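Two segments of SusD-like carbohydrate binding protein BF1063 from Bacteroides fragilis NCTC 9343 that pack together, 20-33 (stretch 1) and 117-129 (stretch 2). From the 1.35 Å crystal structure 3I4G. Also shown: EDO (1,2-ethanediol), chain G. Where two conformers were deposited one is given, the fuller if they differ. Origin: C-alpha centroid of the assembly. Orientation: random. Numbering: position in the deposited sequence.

Stretch 1, residues 20-33: SESNAELALTSLYR
Stretch 2, residues 117-129: KKTRMIAEARFLR

How do the two backbones lie against each other? Both are α-helical, with phi/psi near -62/-40: residues 21-33 form one helix, and 117-129 belong to a longer one. They run in nearly the same direction, at 20°, with axes 10.3 Å apart at closest approach. CA of Glu-21 lies 7.6 Å from CA of Lys-118, CA of Leu-31 7.1 Å from CA of Ala-125, and CA of Tyr-32 7.2 Å from CA of Leu-128. Ser-20 (chi1 t) caps the first helix: its OG accepts from Asn-23 N at 3.1 Å.

What fills the space beside the first turns of helix 21-33? Selenomethionine Met-121 (m, t, m) is a knob among Glu-21, Ala-24, Glu-25 and Leu-28. Its CE lies 3.8 Å from Ala-24 CB, its SE 3.7 Å from Glu-25 CG, and its CG 3.7 Å from Leu-28 CD2. The chain makes apolar contact with the methyl of Ala-24 and the branch of Leu-28. Alongside, extended Lys-117 passes its CD 3.6 Å from Glu-21 OE1; its NZ stays 4.5 Å from Glu-25 OE2, beyond salt-bridge range.

How does the apolar seam continue? Leu-28 (t, p) and Leu-31 (m, t) point toward the second helix. Leu-31 CD1 meets Ala-125 CB at 3.8 Å, while Leu-31 CB lies 3.8 Å from CD1 of Leu-128 (m, t).

What does Tyr-32 add? Its CA-to-CB bond points sideways, but chi1 -83° and chi2 -85° bring the ring end nearer. Leu-128 CD1 sits over one face, 3.8 Å from the centroid and 6° off the normal, a CH-pi contact. At the ring edge, Tyr-32 OH donates a short 2.6 Å hydrogen bond to OE1 of Glu-124 (m, t, chi3 85°), joining a polar link to the apolar packing.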

ATOM      1  N   SER A  20      29.062   2.329 -22.437  1.00 27.98           N
ATOM      2  CA  SER A  20      28.463   1.003 -22.515  1.00 24.49           C
ATOM      3  C   SER A  20      27.007   0.922 -22.079  1.00 20.93           C
ATOM      4  O   SER A  20      26.687   1.329 -20.973  1.00 19.91           O
ATOM      5  CB  SER A  20      29.308   0.096 -21.612  1.00 26.03           C
ATOM      6  OG  SER A  20      28.634  -1.100 -21.293  1.00 24.13           O
ATOM      7  N   GLU A  21      26.123   0.403 -22.938  1.00 21.62           N
ATOM      8  CA  GLU A  21      24.703   0.214 -22.564  1.00 20.96           C
ATOM      9  C   GLU A  21      24.558  -0.781 -21.415  1.00 17.88           C
ATOM     10  O   GLU A  21      23.616  -0.682 -20.656  1.00 16.62           O
ATOM     11  CB  GLU A  21      23.811  -0.192 -23.759  1.00 22.20           C
ATOM     12  CG  GLU A  21      23.548   1.005 -24.678  1.00 26.56           C
ATOM     13  CD  GLU A  21      22.603   0.731 -25.829  1.00 27.23           C
ATOM     14  OE1 GLU A  21      22.176  -0.449 -26.008  1.00 23.02           O
ATOM     15  OE2 GLU A  21      22.304   1.730 -26.550  1.00 21.26           O
ATOM     16  N   SER A  22      25.462  -1.752 -21.309  0.50 18.03           N
ATOM     17  CA  SER A  22      25.408  -2.701 -20.195  0.50 16.45           C
ATOM     18  C   SER A  22      25.688  -1.975 -18.873  0.50 15.90           C
ATOM     19  O   SER A  22      25.077  -2.284 -17.852  0.50 14.13           O
ATOM     20  CB  SER A  22      26.388  -3.868 -20.395  0.50 17.17           C
ATOM     21  OG  SER A  22      26.201  -4.844 -19.377  0.50 20.28           O
ATOM     22  N   ASN A  23      26.612  -1.010 -18.891  1.00 14.93           N
ATOM     23  CA  ASN A  23      26.904  -0.211 -17.686  1.00 14.98           C
ATOM     24  C   ASN A  23      25.699   0.666 -17.332  1.00 12.17           C
ATOM     25  O   ASN A  23      25.324   0.801 -16.165  1.00 12.00           O
ATOM     26  CB  ASN A  23      28.133   0.654 -17.881  1.00 14.66           C
ATOM     27  CG  ASN A  23      29.436  -0.139 -17.792  1.00 21.45           C
ATOM     28  OD1 ASN A  23      29.458  -1.264 -17.292  1.00 20.68           O
ATOM     29  ND2 ASN A  23      30.523   0.447 -18.285  1.00 20.91           N
ATOM     30  N   ALA A  24      25.066   1.259 -18.346  1.00 11.10           N
ATOM     31  CA  ALA A  24      23.834   1.991 -18.092  1.00 10.94           C
ATOM     32  C   ALA A  24      22.781   1.068 -17.496  1.00 11.30           C
ATOM     33  O   ALA A  24      22.075   1.432 -16.569  1.00 11.11           O
ATOM     34  CB  ALA A  24      23.326   2.637 -19.374  1.00 11.34           C
ATOM     35  N   GLU A  25      22.659  -0.145 -18.032  0.50 11.58           N
ATOM     36  CA  GLU A  25      21.700  -1.101 -17.487  0.50 12.37           C
ATOM     37  C   GLU A  25      22.023  -1.450 -16.038  0.50 11.29           C
ATOM     38  O   GLU A  25      21.121  -1.581 -15.214  0.50 12.18           O
ATOM     39  CB  GLU A  25      21.650  -2.384 -18.309  0.50 12.51           C
ATOM     40  CG  GLU A  25      20.995  -2.191 -19.646  0.50 19.44           C
ATOM     41  CD  GLU A  25      20.895  -3.460 -20.455  0.50 19.94           C
ATOM     42  OE1 GLU A  25      20.796  -4.554 -19.836  0.50 17.50           O
ATOM     43  OE2 GLU A  25      20.892  -3.343 -21.710  0.50 17.43           O
ATOM     44  N   LEU A  26      23.310  -1.591 -15.723  1.00 10.10           N
ATOM     45  CA  LEU A  26      23.715  -1.878 -14.368  1.00 11.29           C
ATOM     46  C   LEU A  26      23.307  -0.721 -13.449  1.00 10.90           C
ATOM     47  O   LEU A  26      22.774  -0.924 -12.365  1.00 10.91           O
ATOM     48  CB  LEU A  26      25.222  -2.089 -14.339  1.00 12.61           C
ATOM     49  CG  LEU A  26      25.846  -2.373 -12.978  1.00 15.56           C
ATOM     50  CD1 LEU A  26      25.326  -3.691 -12.425  1.00 16.33           C
ATOM     51  CD2 LEU A  26      27.356  -2.382 -13.121  1.00 15.58           C
ATOM     52  N   ALA A  27      23.564   0.508 -13.885  1.00 10.41           N
ATOM     53  CA  ALA A  27      23.142   1.669 -13.088  1.00 10.20           C
ATOM     54  C   ALA A  27      21.625   1.710 -12.911  1.00 10.11           C
ATOM     55  O   ALA A  27      21.096   2.034 -11.847  1.00 12.05           O
ATOM     56  CB  ALA A  27      23.662   2.969 -13.708  1.00 11.75           C
ATOM     57  N   LEU A  28      20.901   1.396 -13.977  1.00  9.60           N
ATOM     58  CA  LEU A  28      19.444   1.368 -13.892  1.00  9.66           C
ATOM     59  C   LEU A  28      18.928   0.327 -12.885  1.00 10.55           C
ATOM     60  O   LEU A  28      17.988   0.586 -12.157  1.00 10.82           O
ATOM     61  CB  LEU A  28      18.844   1.135 -15.280  1.00 11.06           C
ATOM     62  CG  LEU A  28      17.318   1.076 -15.355  1.00 11.84           C
ATOM     63  CD1 LEU A  28      16.708   2.405 -14.883  1.00 12.78           C
ATOM     64  CD2 LEU A  28      16.883   0.720 -16.774  1.00 14.22           C
ATOM     65  N   THR A  29      19.575  -0.831 -12.803  1.00 11.80           N
ATOM     66  CA  THR A  29      19.179  -1.827 -11.812  1.00 12.86           C
ATOM     67  C   THR A  29      19.289  -1.241 -10.390  1.00 12.97           C
ATOM     68  O   THR A  29      18.462  -1.527  -9.551  1.00 12.19           O
ATOM     69  CB  THR A  29      20.001  -3.142 -11.905  1.00 16.75           C
ATOM     70  OG1 THR A  29      21.340  -2.931 -11.443  1.00 22.02           O
ATOM     71  CG2 THR A  29      19.999  -3.676 -13.337  1.00 13.79           C
ATOM     72  N   SER A  30      20.307  -0.416 -10.149  0.50 12.93           N
ATOM     73  CA  SER A  30      20.456   0.221  -8.853  0.50 12.63           C
ATOM     74  C   SER A  30      19.355   1.248  -8.627  0.50 12.66           C
ATOM     75  O   SER A  30      18.854   1.356  -7.510  0.50 13.37           O
ATOM     76  CB  SER A  30      21.820   0.886  -8.709  0.50 13.44           C
ATOM     77  OG  SER A  30      22.020   1.205  -7.341  0.50 16.85           O
ATOM     78  N   LEU A  31      18.940   1.966  -9.669  1.00 11.19           N
ATOM     79  CA  LEU A  31      17.823   2.910  -9.527  1.00 10.42           C
ATOM     80  C   LEU A  31      16.560   2.136  -9.090  1.00 10.86           C
ATOM     81  O   LEU A  31      15.815   2.621  -8.258  1.00 12.76           O
ATOM     82  CB  LEU A  31      17.503   3.683 -10.790  1.00 12.00           C
ATOM     83  CG  LEU A  31      18.635   4.565 -11.355  1.00 13.39           C
ATOM     84  CD1 LEU A  31      18.157   5.362 -12.557  1.00 12.34           C
ATOM     85  CD2 LEU A  31      19.167   5.498 -10.290  1.00 13.25           C
ATOM     86  N   TYR A  32      16.281   0.986  -9.687  1.00  9.90           N
ATOM     87  CA  TYR A  32      15.113   0.233  -9.253  1.00 10.78           C
ATOM     88  C   TYR A  32      15.273  -0.247  -7.807  1.00 11.25           C
ATOM     89  O   TYR A  32      14.326  -0.158  -7.008  1.00 12.74           O
ATOM     90  CB  TYR A  32      14.851  -0.965 -10.167  1.00  9.92           C
ATOM     91  CG  TYR A  32      14.086  -0.657 -11.444  1.00  9.46           C
ATOM     92  CD1 TYR A  32      12.712  -0.623 -11.403  1.00 10.62           C
ATOM     93  CD2 TYR A  32      14.717  -0.440 -12.665  1.00 10.75           C
ATOM     94  CE1 TYR A  32      11.981  -0.350 -12.522  1.00 10.94           C
ATOM     95  CE2 TYR A  32      13.989  -0.159 -13.807  1.00  9.44           C
ATOM     96  CZ  TYR A  32      12.623  -0.114 -13.731  1.00  9.43           C
ATOM     97  OH  TYR A  32      11.832   0.155 -14.835  1.00 10.03           O
ATOM     98  N   ARG A  33      16.441  -0.773  -7.479  1.00 10.96           N
ATOM     99  CA  ARG A  33      16.655  -1.346  -6.143  1.00 12.46           C
ATOM    100  C   ARG A  33      16.565  -0.314  -5.050  1.00 12.16           C
ATOM    101  O   ARG A  33      15.997  -0.571  -3.978  1.00 12.53           O
ATOM    102  CB  ARG A  33      18.008  -2.063  -6.084  1.00 12.53           C
ATOM    103  CG  ARG A  33      18.280  -2.717  -4.711  1.00 16.71           C
ATOM    104  CD  ARG A  33      19.590  -3.425  -4.686  1.00 19.15           C
ATOM    105  N   LYS A 117      17.003   1.503 -26.569  1.00  8.11           N
ATOM    106  CA  LYS A 117      17.276   1.156 -25.187  1.00  9.33           C
ATOM    107  C   LYS A 117      17.607   2.411 -24.374  1.00  8.09           C
ATOM    108  O   LYS A 117      17.136   2.563 -23.251  1.00  8.47           O
ATOM    109  CB  LYS A 117      18.406   0.121 -25.059  1.00 11.21           C
ATOM    110  CG  LYS A 117      17.981  -1.266 -25.468  1.00 17.43           C
ATOM    111  CD  LYS A 117      19.135  -2.237 -25.441  1.00 17.18           C
ATOM    112  CE  LYS A 117      18.684  -3.583 -26.006  1.00 28.96           C
ATOM    113  NZ  LYS A 117      19.748  -4.618 -25.896  1.00 38.42           N
ATOM    114  N   LYS A 118      18.419   3.299 -24.944  1.00  7.75           N
ATOM    115  CA  LYS A 118      18.725   4.558 -24.236  1.00  7.56           C
ATOM    116  C   LYS A 118      17.433   5.346 -23.935  1.00  7.28           C
ATOM    117  O   LYS A 118      17.215   5.799 -22.799  1.00  7.87           O
ATOM    118  CB  LYS A 118      19.712   5.407 -25.034  1.00  9.36           C
ATOM    119  CG  LYS A 118      19.981   6.778 -24.391  1.00  7.80           C
ATOM    120  CD  LYS A 118      20.870   7.623 -25.246  1.00  8.10           C
ATOM    121  CE  LYS A 118      20.957   9.073 -24.753  1.00  8.72           C
ATOM    122  NZ  LYS A 118      21.836   9.926 -25.585  1.00  7.85           N
ATOM    123  N   THR A 119      16.584   5.486 -24.943  1.00  7.05           N
ATOM    124  CA  THR A 119      15.341   6.230 -24.773  1.00  8.08           C
ATOM    125  C   THR A 119      14.433   5.595 -23.715  1.00  8.53           C
ATOM    126  O   THR A 119      13.831   6.290 -22.876  1.00  9.35           O
ATOM    127  CB  THR A 119      14.664   6.367 -26.138  1.00  9.29           C
ATOM    128  OG1 THR A 119      15.518   7.178 -26.977  1.00  8.72           O
ATOM    129  CG2 THR A 119      13.323   7.044 -26.064  1.00 10.26           C
ATOM    130  N   ARG A 120      14.374   4.276 -23.723  1.00  8.27           N
ATOM    131  CA  ARG A 120      13.618   3.558 -22.701  1.00  7.74           C
ATOM    132  C   ARG A 120      14.187   3.793 -21.317  1.00  8.09           C
ATOM    133  O   ARG A 120      13.452   4.099 -20.374  1.00  8.80           O
ATOM    134  CB  ARG A 120      13.608   2.070 -23.022  1.00  7.23           C
ATOM    135  CG  ARG A 120      12.846   1.285 -21.983  1.00  8.40           C
ATOM    136  CD  ARG A 120      12.903  -0.174 -22.304  1.00  9.31           C
ATOM    137  NE  ARG A 120      12.189  -0.948 -21.292  1.00  9.89           N
ATOM    138  CZ  ARG A 120      12.071  -2.271 -21.323  1.00 10.12           C
ATOM    139  NH1 ARG A 120      12.563  -2.983 -22.325  1.00 10.95           N
ATOM    140  NH2 ARG A 120      11.414  -2.897 -20.347  1.00 10.37           N
HETATM  141  N   MSE A 121      15.490   3.657 -21.174  1.00  7.88           N
HETATM  142  CA  MSE A 121      16.104   3.781 -19.843  1.00  8.90           C
HETATM  143  C   MSE A 121      15.979   5.188 -19.263  1.00  9.82           C
HETATM  144  O   MSE A 121      15.756   5.349 -18.065  1.00  8.85           O
HETATM  145  CB  MSE A 121      17.555   3.370 -19.881  1.00 10.19           C
HETATM  146  CG  MSE A 121      17.711   1.856 -20.199  1.00  9.58           C
HETATM  147 SE   MSE A 121      19.512   1.215 -19.857  0.75 10.88          SE
HETATM  148  CE  MSE A 121      20.222   1.893 -21.447  1.00 15.64           C
ATOM    149  N   ILE A 122      16.015   6.210 -20.106  1.00  8.23           N
ATOM    150  CA  ILE A 122      15.765   7.575 -19.667  1.00  8.61           C
ATOM    151  C   ILE A 122      14.345   7.657 -19.113  1.00  8.99           C
ATOM    152  O   ILE A 122      14.111   8.221 -18.060  1.00  8.59           O
ATOM    153  CB  ILE A 122      15.935   8.594 -20.798  1.00  8.88           C
ATOM    154  CG1 ILE A 122      17.419   8.737 -21.134  1.00  8.72           C
ATOM    155  CG2 ILE A 122      15.316   9.956 -20.407  1.00  9.00           C
ATOM    156  CD1 ILE A 122      17.716   9.472 -22.429  1.00  8.77           C
ATOM    157  N   ALA A 123      13.379   7.094 -19.846  1.00  9.05           N
ATOM    158  CA  ALA A 123      12.001   7.070 -19.343  1.00  9.55           C
ATOM    159  C   ALA A 123      11.871   6.322 -18.019  1.00  9.85           C
ATOM    160  O   ALA A 123      11.113   6.747 -17.123  1.00  8.99           O
ATOM    161  CB  ALA A 123      11.082   6.465 -20.402  1.00  8.48           C
ATOM    162  N   GLU A 124      12.585   5.212 -17.855  1.00  8.13           N
ATOM    163  CA  GLU A 124      12.546   4.461 -16.597  1.00  8.06           C
ATOM    164  C   GLU A 124      13.094   5.289 -15.463  1.00  8.81           C
ATOM    165  O   GLU A 124      12.506   5.315 -14.386  1.00  9.20           O
ATOM    166  CB  GLU A 124      13.302   3.159 -16.747  1.00  8.24           C
ATOM    167  CG  GLU A 124      12.645   2.226 -17.749  1.00  9.86           C
ATOM    168  CD  GLU A 124      13.350   0.926 -17.865  1.00 10.25           C
ATOM    169  OE1 GLU A 124      13.076   0.012 -17.059  1.00 10.36           O
ATOM    170  OE2 GLU A 124      14.197   0.803 -18.765  1.00 10.19           O
ATOM    171  N   ALA A 125      14.222   5.950 -15.683  1.00  8.97           N
ATOM    172  CA  ALA A 125      14.799   6.804 -14.651  1.00  8.32           C
ATOM    173  C   ALA A 125      13.876   7.953 -14.296  1.00  8.54           C
ATOM    174  O   ALA A 125      13.742   8.311 -13.111  1.00  9.38           O
ATOM    175  CB  ALA A 125      16.173   7.338 -15.093  1.00  9.14           C
ATOM    176  N   ARG A 126      13.217   8.536 -15.292  1.00  8.37           N
ATOM    177  CA  ARG A 126      12.269   9.618 -15.005  1.00  7.59           C
ATOM    178  C   ARG A 126      11.052   9.116 -14.226  1.00  8.15           C
ATOM    179  O   ARG A 126      10.571   9.783 -13.325  1.00  8.66           O
ATOM    180  CB  ARG A 126      11.839  10.340 -16.287  1.00  9.82           C
ATOM    181  CG  ARG A 126      12.991  11.114 -16.943  1.00 10.41           C
ATOM    182  CD  ARG A 126      12.559  11.695 -18.262  1.00 12.02           C
ATOM    183  NE  ARG A 126      11.735  12.869 -18.086  1.00 10.57           N
ATOM    184  CZ  ARG A 126      11.259  13.590 -19.099  1.00 12.62           C
ATOM    185  NH1 ARG A 126      11.448  13.200 -20.349  1.00 13.20           N
ATOM    186  NH2 ARG A 126      10.573  14.692 -18.860  1.00 12.35           N
ATOM    187  N   PHE A 127      10.557   7.945 -14.592  1.00  9.93           N
ATOM    188  CA  PHE A 127       9.447   7.350 -13.853  1.00  7.92           C
ATOM    189  C   PHE A 127       9.826   7.147 -12.409  1.00  8.53           C
ATOM    190  O   PHE A 127       9.111   7.552 -11.506  1.00  8.89           O
ATOM    191  CB  PHE A 127       9.052   6.011 -14.475  1.00  8.53           C
ATOM    192  CG  PHE A 127       8.143   5.182 -13.594  1.00  8.56           C
ATOM    193  CD1 PHE A 127       6.793   5.480 -13.499  1.00 10.28           C
ATOM    194  CD2 PHE A 127       8.646   4.118 -12.865  1.00  8.99           C
ATOM    195  CE1 PHE A 127       5.958   4.722 -12.686  1.00  9.94           C
ATOM    196  CE2 PHE A 127       7.792   3.364 -12.059  1.00  9.06           C
ATOM    197  CZ  PHE A 127       6.448   3.683 -11.974  1.00  8.99           C
ATOM    198  N   LEU A 128      10.966   6.512 -12.179  1.00  8.66           N
ATOM    199  CA  LEU A 128      11.419   6.226 -10.822  1.00  8.42           C
ATOM    200  C   LEU A 128      11.632   7.508 -10.019  1.00  9.17           C
ATOM    201  O   LEU A 128      11.185   7.591  -8.872  1.00  9.82           O
ATOM    202  CB  LEU A 128      12.683   5.368 -10.842  1.00  8.92           C
ATOM    203  CG  LEU A 128      12.474   3.945 -11.328  1.00  8.49           C
ATOM    204  CD1 LEU A 128      13.815   3.264 -11.577  1.00 10.40           C
ATOM    205  CD2 LEU A 128      11.605   3.095 -10.331  1.00 11.91           C
ATOM    206  N   ARG A 129      12.264   8.520 -10.607  1.00  7.75           N
ATOM    207  CA  ARG A 129      12.463   9.775  -9.905  1.00  8.78           C
ATOM    208  C   ARG A 129      11.126  10.421  -9.566  1.00  9.93           C
ATOM    209  O   ARG A 129      10.911  10.922  -8.444  1.00  9.11           O
ATOM    210  CB  ARG A 129      13.316  10.716 -10.771  1.00  9.35           C
ATOM    211  CG  ARG A 129      13.504  12.088 -10.139  1.00  9.16           C
ATOM    212  CD  ARG A 129      14.405  13.000 -10.980  1.00  9.80           C
ATOM    213  NE  ARG A 129      13.823  13.332 -12.267  1.00  9.04           N
ATOM    214  CZ  ARG A 129      14.377  14.177 -13.134  1.00 10.37           C
ATOM    215  NH1 ARG A 129      15.519  14.774 -12.858  1.00 11.37           N
ATOM    216  NH2 ARG A 129      13.772  14.440 -14.269  1.00 10.19           N
TER
HETATM  217  C1  EDO G   6      12.208  -0.961  -3.660  1.00 18.78           C
HETATM  218  O1  EDO G   6      13.235   0.060  -3.769  1.00 17.32           O
HETATM  219  C2  EDO G   6      12.218  -1.875  -4.850  1.00 19.88           C
HETATM  220  O2  EDO G   6      11.955  -1.128  -6.056  1.00 18.95           O